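Local coordinates for terminal oxygenase component of carbazole 1,9a-dioxygenase (Nocardioides aromaticivorans, PDB 3GCF) that catalyses the dioxygenation of carbazole at positions 1 and 9a as a Rieske non-haem iron oxygenase, using electrons received from its ferredoxin partner, at the interface of chains A and B. Sequence-based numbering; all coordinates share one arbitrary frame. Chains: chain A/B, Terminal oxygenase component of carbazole 1,9a-dioxygenase.

Contact 1: the interface of chains A and B. Residues chain A 188, 211, 360-361; chain B 77, 99, 101, 113, 115-116, 119, 121.
A:Phe360 sets its ring into the aromatic wall that B:His77 and B:Trp101 build beside the [2Fe-2S] cluster of chain B. Both aromatic contacts are edge-to-face. The indole of B:Trp101 stands at 88° to the phenyl plane and aims its NE1 edge at the middle of one face, that nitrogen 3.8 Å from A:Phe360 CZ. The roles reverse at B:His77: the CD1-CE1 edge of the phenyl points at the imidazole face, A:Phe360 CE1 3.6 Å from B:His77 CE1. The chi1 of A:Phe360 (73°) puts CG between its backbone N and carbonyl carbon, and the ring enters chain B by its CZ end.

Aliphatic packing surrounds this ring. B:Val121 CG1 covers the base of the side chain, 3.6 Å from A:Phe360 CB, and B:Val113 CG1 touches the far rim at CE2. Farther along, A:Val211 CG2 meets B:Ser116 CB at 3.9 Å.

Polar groups meet mostly carbon here. B:Ser119 OG lies in the phenyl plane at the ring edge, 3.7 Å from A:Phe360 CD2. A:Thr188 crosses B:Thr115 and B:His99 at about right angles, its OG1 facing the CD2 corner of the imidazole. Within chain B, B:Thr115 OG1 donates to the carbonyl O of B:His99 (2.7 Å), tying the contact loop to the cluster loop. The site docks the cluster end of one Rieske domain, with ligands B:His77 and B:His99, on the next subunit's catalytic domain, probably fixing the cluster for intersubunit electron transfer.

Contact 2: the interface of chains A and B. Residues chain A 188-189, 191-192, 339; chain B 87, 96-100.
A:His189, a ligand of the mononuclear iron in chain A, faces B:Tyr98 and B:His99 in the second cluster-binding loop of chain B, the CXXH half of the Rieske motif running from B:Cys96 to B:His99. A:His189 and B:Tyr98 approach at a slant, the histidine CB resting 3.6 Å from CE1 on the phenol rim. The same CB lies 3.7 Å from B:His99 NE2, so the cluster ligand turns its outer nitrogen towards the residue that holds the catalytic iron.

A:Met192 runs alongside B:Trp97, both pointing the same way. The extended chi2 (175°) carries SD to the rim of B:Tyr98, 3.9 Å from CE1; the bend at chi3 (-71°) then turns the terminal methyl CE to B:Trp97 CZ3.

A:Trp339 and B:Trp97 reach for each other tip to tip. The CZ3 corner of A:Trp339 sits over one face of the B:Trp97 indole, 3.5 Å from its CZ3, while B:Tyr98 CB packs on the opposite face; the B:Trp97 ring is thus sandwiched between its own loop and the partner.

A:Phe191, with CG anti to the backbone N (chi1 169°), lays its ring edge along the loop backbone: CD2 is 3.5 Å from the carbonyl O of B:Trp97, and CE2 faces B:Gly100 CA. Behind that loop, B:Tyr98 N donates to the B:Cys96 thiolate sulfur SG over 3.6 Å, a bond likely to stabilise charge on the cluster ligand.

Contact 3: the interface of chains A and B. Residues chain A 245-246, 250; chain B 89-90, 93, 95, 102, 114.
A:Leu245, at the end of strand 242-245, pushes its CD1 methyl into chain B between B:Phe89 and B:Lys90. The methyl lies 3.8 Å from B:Phe89 CB and equally near B:Lys90 CB, so it plugs the junction where two successive side chains leave the backbone. B:Thr102 CG2 and B:Leu114 CD2 skirt the same leucine more loosely. A:Val250, from the adjoining strand 248-252, flanks it: its CG2 packs 3.9 Å from B:Phe89 CB, and the two side chains meet at about a right angle. The B:Phe89 ring points away from A:Leu245; A:Val250 CG2 lies above its plane, off the CG corner.

Around this core, chain B secures its own loop. B:Thr93 OG1 donates to the carbonyl O of B:Lys90 (2.7 Å), in the carbonyl plane on a lone pair, which steadies the turn carrying the lysine. B:Ser95 OG and B:Thr102 OG1 share a further hydrogen bond of 2.7 Å across neighbouring strands.

At the rim B:Lys90 extends with CG anti to the backbone N (chi1 178°), its methylenes passing across the A:Asp246 carboxylate as far as CE. The turn at chi4 (55°) takes NZ off to one side, 3.4 Å from A:Asp246 OD2 in a long salt bridge. A:Asp246 is poorly ordered, so this pairing is probably loose. The patch anchors the Rieske domain of one subunit on a strand pair of the next, probably helping to hold the trimer together.

Contact 1: the interface of chains A and B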
ATOM      1  N   THR A 188     -21.555  23.742 -13.333  1.00 10.21           N
ATOM      2  CA  THR A 188     -20.950  23.640 -14.657  1.00 11.25           C
ATOM      3  C   THR A 188     -20.214  22.314 -14.892  1.00 11.33           C
ATOM      4  O   THR A 188     -19.768  22.042 -16.004  1.00 11.10           O
ATOM      5  CB  THR A 188     -19.991  24.826 -14.950  1.00 10.45           C
ATOM      6  OG1 THR A 188     -18.919  24.840 -13.998  1.00 11.44           O
ATOM      7  CG2 THR A 188     -20.750  26.141 -14.880  1.00  6.78           C
ATOM      8  N   VAL A 211     -24.928  29.080 -15.811  1.00 11.03           N
ATOM      9  CA  VAL A 211     -24.136  30.231 -15.396  1.00 10.60           C
ATOM     10  C   VAL A 211     -25.027  31.268 -14.710  1.00 11.51           C
ATOM     11  O   VAL A 211     -26.063  31.653 -15.255  1.00 12.57           O
ATOM     12  CB  VAL A 211     -23.451  30.883 -16.617  1.00 10.34           C
ATOM     13  CG1 VAL A 211     -22.640  32.100 -16.182  1.00 10.56           C
ATOM     14  CG2 VAL A 211     -22.553  29.861 -17.307  1.00  9.82           C
ATOM     15  N   PHE A 360     -13.877  30.172 -10.700  1.00 13.17           N
ATOM     16  CA  PHE A 360     -14.466  31.139 -11.615  1.00 11.36           C
ATOM     17  C   PHE A 360     -15.907  31.387 -11.151  1.00 11.20           C
ATOM     18  O   PHE A 360     -16.429  30.630 -10.335  1.00 11.62           O
ATOM     19  CB  PHE A 360     -14.322  30.688 -13.092  1.00 11.38           C
ATOM     20  CG  PHE A 360     -15.205  29.542 -13.515  1.00 10.88           C
ATOM     21  CD1 PHE A 360     -15.284  28.368 -12.770  1.00 10.17           C
ATOM     22  CD2 PHE A 360     -15.891  29.611 -14.729  1.00 11.05           C
ATOM     23  CE1 PHE A 360     -16.029  27.276 -13.233  1.00  8.45           C
ATOM     24  CE2 PHE A 360     -16.638  28.526 -15.201  1.00  9.39           C
ATOM     25  CZ  PHE A 360     -16.702  27.356 -14.449  1.00  9.60           C
ATOM     26  N   PRO A 361     -16.559  32.462 -11.638  1.00 11.41           N
ATOM     27  CA  PRO A 361     -17.932  32.822 -11.251  1.00 11.22           C
ATOM     28  C   PRO A 361     -18.944  31.756 -10.818  1.00 11.99           C
ATOM     29  O   PRO A 361     -19.547  31.882  -9.755  1.00 12.46           O
ATOM     30  CB  PRO A 361     -18.410  33.668 -12.429  1.00 10.72           C
ATOM     31  CG  PRO A 361     -17.157  34.417 -12.783  1.00 10.62           C
ATOM     32  CD  PRO A 361     -16.101  33.316 -12.754  1.00 10.55           C
TER
ATOM     33  N   HIS B  77      -8.104  24.913 -12.775  1.00  9.67           N
ATOM     34  CA  HIS B  77      -9.346  25.069 -12.018  1.00  9.94           C
ATOM     35  C   HIS B  77      -9.343  24.269 -10.710  1.00 10.78           C
ATOM     36  O   HIS B  77      -9.145  24.833  -9.630  1.00 11.84           O
ATOM     37  CB  HIS B  77     -10.540  24.653 -12.886  1.00 10.42           C
ATOM     38  CG  HIS B  77     -11.873  24.889 -12.243  1.00 11.43           C
ATOM     39  ND1 HIS B  77     -13.006  24.191 -12.602  1.00 12.69           N
ATOM     40  CD2 HIS B  77     -12.258  25.765 -11.285  1.00 10.29           C
ATOM     41  CE1 HIS B  77     -14.033  24.627 -11.893  1.00 11.16           C
ATOM     42  NE2 HIS B  77     -13.606  25.581 -11.087  1.00 10.92           N
ATOM     43  N   HIS B  99     -14.966  20.897 -16.482  1.00  8.74           N
ATOM     44  CA  HIS B  99     -15.803  22.081 -16.696  1.00  7.71           C
ATOM     45  C   HIS B  99     -15.488  22.753 -18.030  1.00 10.20           C
ATOM     46  O   HIS B  99     -15.887  23.898 -18.268  1.00  7.53           O
ATOM     47  CB  HIS B  99     -15.621  23.122 -15.582  1.00  7.58           C
ATOM     48  CG  HIS B  99     -15.777  22.574 -14.198  1.00  7.44           C
ATOM     49  ND1 HIS B  99     -14.735  22.001 -13.503  1.00  6.53           N
ATOM     50  CD2 HIS B  99     -16.853  22.516 -13.378  1.00  5.59           C
ATOM     51  CE1 HIS B  99     -15.162  21.616 -12.313  1.00  7.97           C
ATOM     52  NE2 HIS B  99     -16.444  21.916 -12.212  1.00  7.60           N
ATOM     53  N   TRP B 101     -12.608  23.973 -19.299  1.00 10.34           N
ATOM     54  CA  TRP B 101     -11.586  25.010 -19.420  1.00 11.17           C
ATOM     55  C   TRP B 101     -10.672  24.577 -20.569  1.00 11.95           C
ATOM     56  O   TRP B 101     -10.221  23.430 -20.618  1.00 12.21           O
ATOM     57  CB  TRP B 101     -10.800  25.139 -18.119  1.00  8.93           C
ATOM     58  CG  TRP B 101     -11.519  25.933 -17.058  1.00  9.53           C
ATOM     59  CD1 TRP B 101     -12.875  26.022 -16.866  1.00  7.05           C
ATOM     60  CD2 TRP B 101     -10.915  26.704 -16.009  1.00  8.48           C
ATOM     61  NE1 TRP B 101     -13.146  26.798 -15.762  1.00  8.98           N
ATOM     62  CE2 TRP B 101     -11.963  27.227 -15.216  1.00  8.94           C
ATOM     63  CE3 TRP B 101      -9.589  26.999 -15.658  1.00  7.88           C
ATOM     64  CZ2 TRP B 101     -11.725  28.029 -14.095  1.00  7.42           C
ATOM     65  CZ3 TRP B 101      -9.354  27.796 -14.545  1.00  5.93           C
ATOM     66  CH2 TRP B 101     -10.420  28.302 -13.777  1.00  6.11           C
ATOM     67  N   VAL B 113     -13.743  28.759 -22.083  1.00 14.47           N
ATOM     68  CA  VAL B 113     -14.426  27.926 -21.104  1.00 12.53           C
ATOM     69  C   VAL B 113     -15.723  27.475 -21.767  1.00 12.54           C
ATOM     70  O   VAL B 113     -16.685  28.239 -21.881  1.00 12.25           O
ATOM     71  CB  VAL B 113     -14.735  28.700 -19.809  1.00 14.18           C
ATOM     72  CG1 VAL B 113     -15.466  27.792 -18.819  1.00 11.69           C
ATOM     73  CG2 VAL B 113     -13.439  29.212 -19.191  1.00 13.06           C
ATOM     74  N   THR B 115     -18.133  25.763 -20.829  1.00  8.29           N
ATOM     75  CA  THR B 115     -19.345  25.823 -20.018  1.00  9.37           C
ATOM     76  C   THR B 115     -19.746  27.250 -19.649  1.00 11.14           C
ATOM     77  O   THR B 115     -20.790  27.469 -19.042  1.00 11.90           O
ATOM     78  CB  THR B 115     -19.180  25.038 -18.703  1.00  8.79           C
ATOM     79  OG1 THR B 115     -18.058  25.559 -17.973  1.00  7.27           O
ATOM     80  CG2 THR B 115     -18.972  23.551 -18.985  1.00  6.53           C
ATOM     81  N   SER B 116     -18.918  28.219 -20.011  1.00  9.80           N
ATOM     82  CA  SER B 116     -19.223  29.601 -19.680  1.00  9.89           C
ATOM     83  C   SER B 116     -18.526  30.544 -20.650  1.00  8.92           C
ATOM     84  O   SER B 116     -17.542  31.196 -20.305  1.00 10.90           O
ATOM     85  CB  SER B 116     -18.786  29.881 -18.240  1.00  8.43           C
ATOM     86  OG  SER B 116     -19.109  31.197 -17.840  1.00 11.18           O
ATOM     87  N   SER B 119     -16.416  33.990 -20.049  1.00 14.90           N
ATOM     88  CA  SER B 119     -16.126  34.056 -18.624  1.00 14.30           C
ATOM     89  C   SER B 119     -14.959  35.011 -18.403  1.00 15.50           C
ATOM     90  O   SER B 119     -13.996  35.022 -19.165  1.00 15.79           O
ATOM     91  CB  SER B 119     -15.783  32.670 -18.076  1.00 13.36           C
ATOM     92  OG  SER B 119     -15.509  32.728 -16.684  1.00 11.36           O
ATOM     93  N   VAL B 121     -12.523  34.879 -16.464  1.00 15.87           N
ATOM     94  CA  VAL B 121     -11.231  34.283 -16.122  1.00 15.47           C
ATOM     95  C   VAL B 121     -10.397  34.018 -17.369  1.00 14.56           C
ATOM     96  O   VAL B 121      -9.185  33.809 -17.285  1.00 14.79           O
ATOM     97  CB  VAL B 121     -11.376  32.958 -15.330  1.00 15.09           C
ATOM     98  CG1 VAL B 121     -11.893  33.251 -13.924  1.00 13.60           C
ATOM     99  CG2 VAL B 121     -12.297  31.998 -16.068  1.00 13.97           C
TER

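Contact 2: the interface of chains A and B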
ATOM      1  N   THR A 188     -21.555  23.742 -13.333  1.00 10.21           N
ATOM      2  CA  THR A 188     -20.950  23.640 -14.657  1.00 11.25           C
ATOM      3  C   THR A 188     -20.214  22.314 -14.892  1.00 11.33           C
ATOM      4  O   THR A 188     -19.768  22.042 -16.004  1.00 11.10           O
ATOM      5  CB  THR A 188     -19.991  24.826 -14.950  1.00 10.45           C
ATOM      6  OG1 THR A 188     -18.919  24.840 -13.998  1.00 11.44           O
ATOM      7  CG2 THR A 188     -20.750  26.141 -14.880  1.00  6.78           C
ATOM      8  N   HIS A 189     -20.102  21.480 -13.862  1.00  9.79           N
ATOM      9  CA  HIS A 189     -19.425  20.199 -14.028  1.00  9.90           C
ATOM     10  C   HIS A 189     -20.273  19.255 -14.891  1.00 10.59           C
ATOM     11  O   HIS A 189     -19.773  18.243 -15.388  1.00 11.29           O
ATOM     12  CB  HIS A 189     -19.171  19.527 -12.668  1.00  8.39           C
ATOM     13  CG  HIS A 189     -20.270  18.601 -12.237  1.00  8.86           C
ATOM     14  ND1 HIS A 189     -21.467  19.051 -11.720  1.00  7.35           N
ATOM     15  CD2 HIS A 189     -20.371  17.251 -12.296  1.00  7.15           C
ATOM     16  CE1 HIS A 189     -22.255  18.017 -11.477  1.00  7.13           C
ATOM     17  NE2 HIS A 189     -21.613  16.914 -11.819  1.00  7.40           N
ATOM     18  N   PHE A 191     -21.017  19.286 -17.680  1.00  9.68           N
ATOM     19  CA  PHE A 191     -20.438  19.173 -19.011  1.00  9.73           C
ATOM     20  C   PHE A 191     -20.016  17.708 -19.198  1.00 11.04           C
ATOM     21  O   PHE A 191     -20.291  17.100 -20.232  1.00 12.45           O
ATOM     22  CB  PHE A 191     -19.211  20.094 -19.099  1.00  9.26           C
ATOM     23  CG  PHE A 191     -18.359  19.882 -20.323  1.00  9.70           C
ATOM     24  CD1 PHE A 191     -18.843  20.187 -21.592  1.00 10.55           C
ATOM     25  CD2 PHE A 191     -17.057  19.401 -20.201  1.00 12.04           C
ATOM     26  CE1 PHE A 191     -18.041  20.018 -22.725  1.00 11.44           C
ATOM     27  CE2 PHE A 191     -16.240  19.227 -21.331  1.00 11.62           C
ATOM     28  CZ  PHE A 191     -16.735  19.536 -22.594  1.00 11.31           C
ATOM     29  N   MET A 192     -19.377  17.145 -18.172  1.00 10.57           N
ATOM     30  CA  MET A 192     -18.886  15.769 -18.219  1.00 10.69           C
ATOM     31  C   MET A 192     -19.971  14.702 -18.343  1.00 10.87           C
ATOM     32  O   MET A 192     -19.670  13.549 -18.654  1.00 10.43           O
ATOM     33  CB  MET A 192     -18.036  15.466 -16.978  1.00 11.91           C
ATOM     34  CG  MET A 192     -18.844  15.051 -15.752  1.00 14.61           C
ATOM     35  SD  MET A 192     -17.829  14.556 -14.336  1.00 15.70           S
ATOM     36  CE  MET A 192     -17.183  13.003 -14.921  1.00 16.43           C
ATOM     37  N   TRP A 339     -15.436   8.773 -10.329  1.00  9.78           N
ATOM     38  CA  TRP A 339     -14.033   8.987 -10.677  1.00 11.11           C
ATOM     39  C   TRP A 339     -13.701  10.471 -10.789  1.00 11.34           C
ATOM     40  O   TRP A 339     -12.547  10.865 -10.638  1.00 12.10           O
ATOM     41  CB  TRP A 339     -13.633   8.245 -11.968  1.00 11.00           C
ATOM     42  CG  TRP A 339     -14.400   8.581 -13.226  1.00 12.34           C
ATOM     43  CD1 TRP A 339     -15.459   7.892 -13.745  1.00 11.16           C
ATOM     44  CD2 TRP A 339     -14.122   9.645 -14.150  1.00 10.51           C
ATOM     45  NE1 TRP A 339     -15.854   8.456 -14.936  1.00 11.56           N
ATOM     46  CE2 TRP A 339     -15.053   9.533 -15.208  1.00 11.06           C
ATOM     47  CE3 TRP A 339     -13.175  10.678 -14.189  1.00 12.04           C
ATOM     48  CZ2 TRP A 339     -15.068  10.418 -16.298  1.00 10.79           C
ATOM     49  CZ3 TRP A 339     -13.189  11.564 -15.276  1.00 12.45           C
ATOM     50  CH2 TRP A 339     -14.133  11.423 -16.313  1.00 11.19           C
TER
ATOM     51  N   LEU B  87      -9.351  15.769 -23.950  1.00 13.36           N
ATOM     52  CA  LEU B  87     -10.226  16.258 -25.000  1.00 11.94           C
ATOM     53  C   LEU B  87      -9.584  17.334 -25.857  1.00 11.87           C
ATOM     54  O   LEU B  87      -8.803  18.156 -25.374  1.00 12.19           O
ATOM     55  CB  LEU B  87     -11.518  16.811 -24.392  1.00 11.43           C
ATOM     56  CG  LEU B  87     -12.405  15.870 -23.575  1.00 11.38           C
ATOM     57  CD1 LEU B  87     -13.535  16.669 -22.945  1.00  9.74           C
ATOM     58  CD2 LEU B  87     -12.969  14.769 -24.472  1.00 11.29           C
ATOM     59  N   CYS B  96     -10.328  20.643 -20.755  1.00 11.05           N
ATOM     60  CA  CYS B  96     -10.513  19.828 -19.565  1.00 10.07           C
ATOM     61  C   CYS B  96     -11.871  19.142 -19.646  1.00 10.23           C
ATOM     62  O   CYS B  96     -12.855  19.751 -20.054  1.00  9.21           O
ATOM     63  CB  CYS B  96     -10.443  20.695 -18.310  1.00  8.91           C
ATOM     64  SG  CYS B  96     -10.511  19.749 -16.771  1.00  9.44           S
ATOM     65  N   TRP B  97     -11.908  17.873 -19.254  1.00  8.93           N
ATOM     66  CA  TRP B  97     -13.123  17.072 -19.278  1.00  8.35           C
ATOM     67  C   TRP B  97     -14.119  17.437 -18.178  1.00  9.24           C
ATOM     68  O   TRP B  97     -15.279  17.037 -18.240  1.00 10.24           O
ATOM     69  CB  TRP B  97     -12.774  15.591 -19.111  1.00  7.08           C
ATOM     70  CG  TRP B  97     -11.937  15.322 -17.879  1.00  6.43           C
ATOM     71  CD1 TRP B  97     -10.572  15.259 -17.814  1.00  7.41           C
ATOM     72  CD2 TRP B  97     -12.408  15.156 -16.533  1.00  7.26           C
ATOM     73  NE1 TRP B  97     -10.163  15.066 -16.513  1.00  6.82           N
ATOM     74  CE2 TRP B  97     -11.268  14.999 -15.706  1.00  7.56           C
ATOM     75  CE3 TRP B  97     -13.679  15.128 -15.943  1.00  5.91           C
ATOM     76  CZ2 TRP B  97     -11.363  14.817 -14.319  1.00  7.46           C
ATOM     77  CZ3 TRP B  97     -13.775  14.949 -14.563  1.00  7.02           C
ATOM     78  CH2 TRP B  97     -12.620  14.797 -13.767  1.00  5.99           C
ATOM     79  N   TYR B  98     -13.678  18.188 -17.177  1.00  7.43           N
ATOM     80  CA  TYR B  98     -14.550  18.514 -16.055  1.00  8.13           C
ATOM     81  C   TYR B  98     -15.501  19.696 -16.253  1.00  8.99           C
ATOM     82  O   TYR B  98     -16.718  19.511 -16.187  1.00  7.10           O
ATOM     83  CB  TYR B  98     -13.693  18.709 -14.793  1.00  7.35           C
ATOM     84  CG  TYR B  98     -14.390  18.362 -13.491  1.00  8.84           C
ATOM     85  CD1 TYR B  98     -15.625  17.702 -13.480  1.00  7.47           C
ATOM     86  CD2 TYR B  98     -13.833  18.734 -12.265  1.00  9.95           C
ATOM     87  CE1 TYR B  98     -16.287  17.433 -12.280  1.00  6.65           C
ATOM     88  CE2 TYR B  98     -14.486  18.472 -11.065  1.00 10.59           C
ATOM     89  CZ  TYR B  98     -15.715  17.825 -11.077  1.00 10.58           C
ATOM     90  OH  TYR B  98     -16.382  17.611  -9.886  1.00 12.41           O
ATOM     91  N   HIS B  99     -14.966  20.897 -16.482  1.00  8.74           N
ATOM     92  CA  HIS B  99     -15.803  22.081 -16.696  1.00  7.71           C
ATOM     93  C   HIS B  99     -15.488  22.753 -18.030  1.00 10.20           C
ATOM     94  O   HIS B  99     -15.887  23.898 -18.268  1.00  7.53           O
ATOM     95  CB  HIS B  99     -15.621  23.122 -15.582  1.00  7.58           C
ATOM     96  CG  HIS B  99     -15.777  22.574 -14.198  1.00  7.44           C
ATOM     97  ND1 HIS B  99     -14.735  22.001 -13.503  1.00  6.53           N
ATOM     98  CD2 HIS B  99     -16.853  22.516 -13.378  1.00  5.59           C
ATOM     99  CE1 HIS B  99     -15.162  21.616 -12.313  1.00  7.97           C
ATOM    100  NE2 HIS B  99     -16.444  21.916 -12.212  1.00  7.60           N
ATOM    101  N   GLY B 100     -14.750  22.053 -18.886  1.00 10.92           N
ATOM    102  CA  GLY B 100     -14.428  22.595 -20.195  1.00 10.80           C
ATOM    103  C   GLY B 100     -13.403  23.710 -20.330  1.00 10.19           C
ATOM    104  O   GLY B 100     -13.343  24.351 -21.378  1.00  9.74           O
TER

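Contact 3: the interface of chains A and B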
ATOM      1  N   LEU A 245     -15.656  27.291 -29.400  1.00 17.68           N
ATOM      2  CA  LEU A 245     -14.229  27.415 -29.192  1.00 21.91           C
ATOM      3  C   LEU A 245     -13.689  28.303 -30.298  1.00 24.66           C
ATOM      4  O   LEU A 245     -13.899  28.032 -31.482  1.00 23.46           O
ATOM      5  CB  LEU A 245     -13.576  26.032 -29.243  1.00 21.35           C
ATOM      6  CG  LEU A 245     -12.330  25.787 -28.395  1.00 22.26           C
ATOM      7  CD1 LEU A 245     -11.851  24.362 -28.634  1.00 22.63           C
ATOM      8  CD2 LEU A 245     -11.238  26.778 -28.747  1.00 23.23           C
ATOM      9  N   ASP A 246     -13.009  29.371 -29.894  1.00 28.50           N
ATOM     10  CA  ASP A 246     -12.439  30.343 -30.815  1.00 32.51           C
ATOM     11  C   ASP A 246     -13.395  30.706 -31.960  1.00 32.59           C
ATOM     12  O   ASP A 246     -12.997  30.823 -33.117  1.00 33.73           O
ATOM     13  CB  ASP A 246     -11.076  29.848 -31.342  1.00 37.80           C
ATOM     14  CG  ASP A 246     -11.162  29.178 -32.704  1.00 44.08           C
ATOM     15  OD1 ASP A 246     -11.912  28.189 -32.843  1.00 48.26           O
ATOM     16  OD2 ASP A 246     -10.469  29.645 -33.640  1.00 46.40           O
ATOM     17  N   VAL A 250     -18.416  23.756 -31.402  1.00 18.53           N
ATOM     18  CA  VAL A 250     -17.805  22.437 -31.469  1.00 16.75           C
ATOM     19  C   VAL A 250     -18.662  21.357 -30.830  1.00 18.01           C
ATOM     20  O   VAL A 250     -18.399  20.168 -31.002  1.00 19.89           O
ATOM     21  CB  VAL A 250     -16.405  22.439 -30.800  1.00 15.37           C
ATOM     22  CG1 VAL A 250     -15.488  23.420 -31.527  1.00 13.39           C
ATOM     23  CG2 VAL A 250     -16.516  22.816 -29.337  1.00 12.46           C
TER
ATOM     24  N   PHE B  89     -10.965  19.847 -29.137  1.00 16.15           N
ATOM     25  CA  PHE B  89     -12.010  20.234 -30.074  1.00 16.24           C
ATOM     26  C   PHE B  89     -11.466  21.157 -31.148  1.00 17.17           C
ATOM     27  O   PHE B  89     -12.186  21.571 -32.053  1.00 19.92           O
ATOM     28  CB  PHE B  89     -13.156  20.894 -29.319  1.00 14.26           C
ATOM     29  CG  PHE B  89     -13.862  19.963 -28.381  1.00 13.81           C
ATOM     30  CD1 PHE B  89     -14.709  18.976 -28.874  1.00 13.29           C
ATOM     31  CD2 PHE B  89     -13.656  20.047 -27.008  1.00 10.42           C
ATOM     32  CE1 PHE B  89     -15.341  18.084 -28.013  1.00 14.90           C
ATOM     33  CE2 PHE B  89     -14.282  19.160 -26.141  1.00 12.32           C
ATOM     34  CZ  PHE B  89     -15.126  18.177 -26.643  1.00 12.95           C
ATOM     35  N   LYS B  90     -10.180  21.461 -31.046  1.00 17.53           N
ATOM     36  CA  LYS B  90      -9.503  22.316 -32.005  1.00 16.79           C
ATOM     37  C   LYS B  90      -8.006  22.077 -31.873  1.00 16.11           C
ATOM     38  O   LYS B  90      -7.428  22.326 -30.814  1.00 15.03           O
ATOM     39  CB  LYS B  90      -9.808  23.787 -31.729  1.00 17.49           C
ATOM     40  CG  LYS B  90      -9.094  24.740 -32.682  1.00 19.49           C
ATOM     41  CD  LYS B  90      -9.319  26.190 -32.288  1.00 23.82           C
ATOM     42  CE  LYS B  90      -8.409  27.122 -33.078  1.00 26.68           C
ATOM     43  NZ  LYS B  90      -8.583  26.928 -34.546  1.00 28.21           N
ATOM     44  N   THR B  93      -5.170  23.096 -29.053  1.00 11.11           N
ATOM     45  CA  THR B  93      -5.741  23.332 -27.735  1.00 10.25           C
ATOM     46  C   THR B  93      -6.057  22.012 -27.050  1.00 11.65           C
ATOM     47  O   THR B  93      -6.067  20.953 -27.675  1.00 11.03           O
ATOM     48  CB  THR B  93      -7.072  24.130 -27.800  1.00 11.50           C
ATOM     49  OG1 THR B  93      -8.102  23.299 -28.350  1.00  9.77           O
ATOM     50  CG2 THR B  93      -6.917  25.373 -28.664  1.00 11.55           C
ATOM     51  N   SER B  95      -8.866  20.648 -23.941  1.00 10.62           N
ATOM     52  CA  SER B  95     -10.005  21.045 -23.120  1.00 10.39           C
ATOM     53  C   SER B  95     -10.182  20.087 -21.952  1.00 11.11           C
ATOM     54  O   SER B  95     -10.181  18.869 -22.131  1.00  8.31           O
ATOM     55  CB  SER B  95     -11.288  21.072 -23.961  1.00 10.38           C
ATOM     56  OG  SER B  95     -11.265  22.126 -24.914  1.00 13.20           O
ATOM     57  N   THR B 102     -10.403  25.493 -21.493  1.00 11.76           N
ATOM     58  CA  THR B 102      -9.598  25.179 -22.666  1.00 11.09           C
ATOM     59  C   THR B 102      -8.308  25.988 -22.740  1.00 11.83           C
ATOM     60  O   THR B 102      -8.306  27.210 -22.580  1.00 11.80           O
ATOM     61  CB  THR B 102     -10.449  25.398 -23.934  1.00 11.64           C
ATOM     62  OG1 THR B 102     -11.628  24.590 -23.838  1.00 11.55           O
ATOM     63  CG2 THR B 102      -9.685  25.016 -25.191  1.00  9.59           C
ATOM     64  N   LEU B 114     -15.725  26.230 -22.224  1.00 11.68           N
ATOM     65  CA  LEU B 114     -16.867  25.643 -22.910  1.00 10.85           C
ATOM     66  C   LEU B 114     -18.191  25.733 -22.157  1.00 11.80           C
ATOM     67  O   LEU B 114     -19.253  25.771 -22.779  1.00 11.19           O
ATOM     68  CB  LEU B 114     -16.565  24.177 -23.229  1.00 11.17           C
ATOM     69  CG  LEU B 114     -15.294  23.931 -24.049  1.00 12.56           C
ATOM     70  CD1 LEU B 114     -15.118  22.436 -24.271  1.00  9.16           C
ATOM     71  CD2 LEU B 114     -15.388  24.669 -25.386  1.00  9.39           C
TER

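The three contacts appear to belong to one landing of the chain B Rieske domain on chain A. Contact 1 and contact 2 have C-alpha centres about 10 Å apart and share A:Thr188 and B:His99; contact 3 lies about 13 Å from contact 1 and 12 Å from contact 2. Contacts 1 and 3 both use strand 101-104 of chain B. Contacts 1 and 2 border the cluster and the mononuclear iron site, whereas contact 3 probably braces the outer part. In the three-chain assembly, this joining of one subunit's cluster to the next subunit's iron site fits the electron transfer across subunits known for the family.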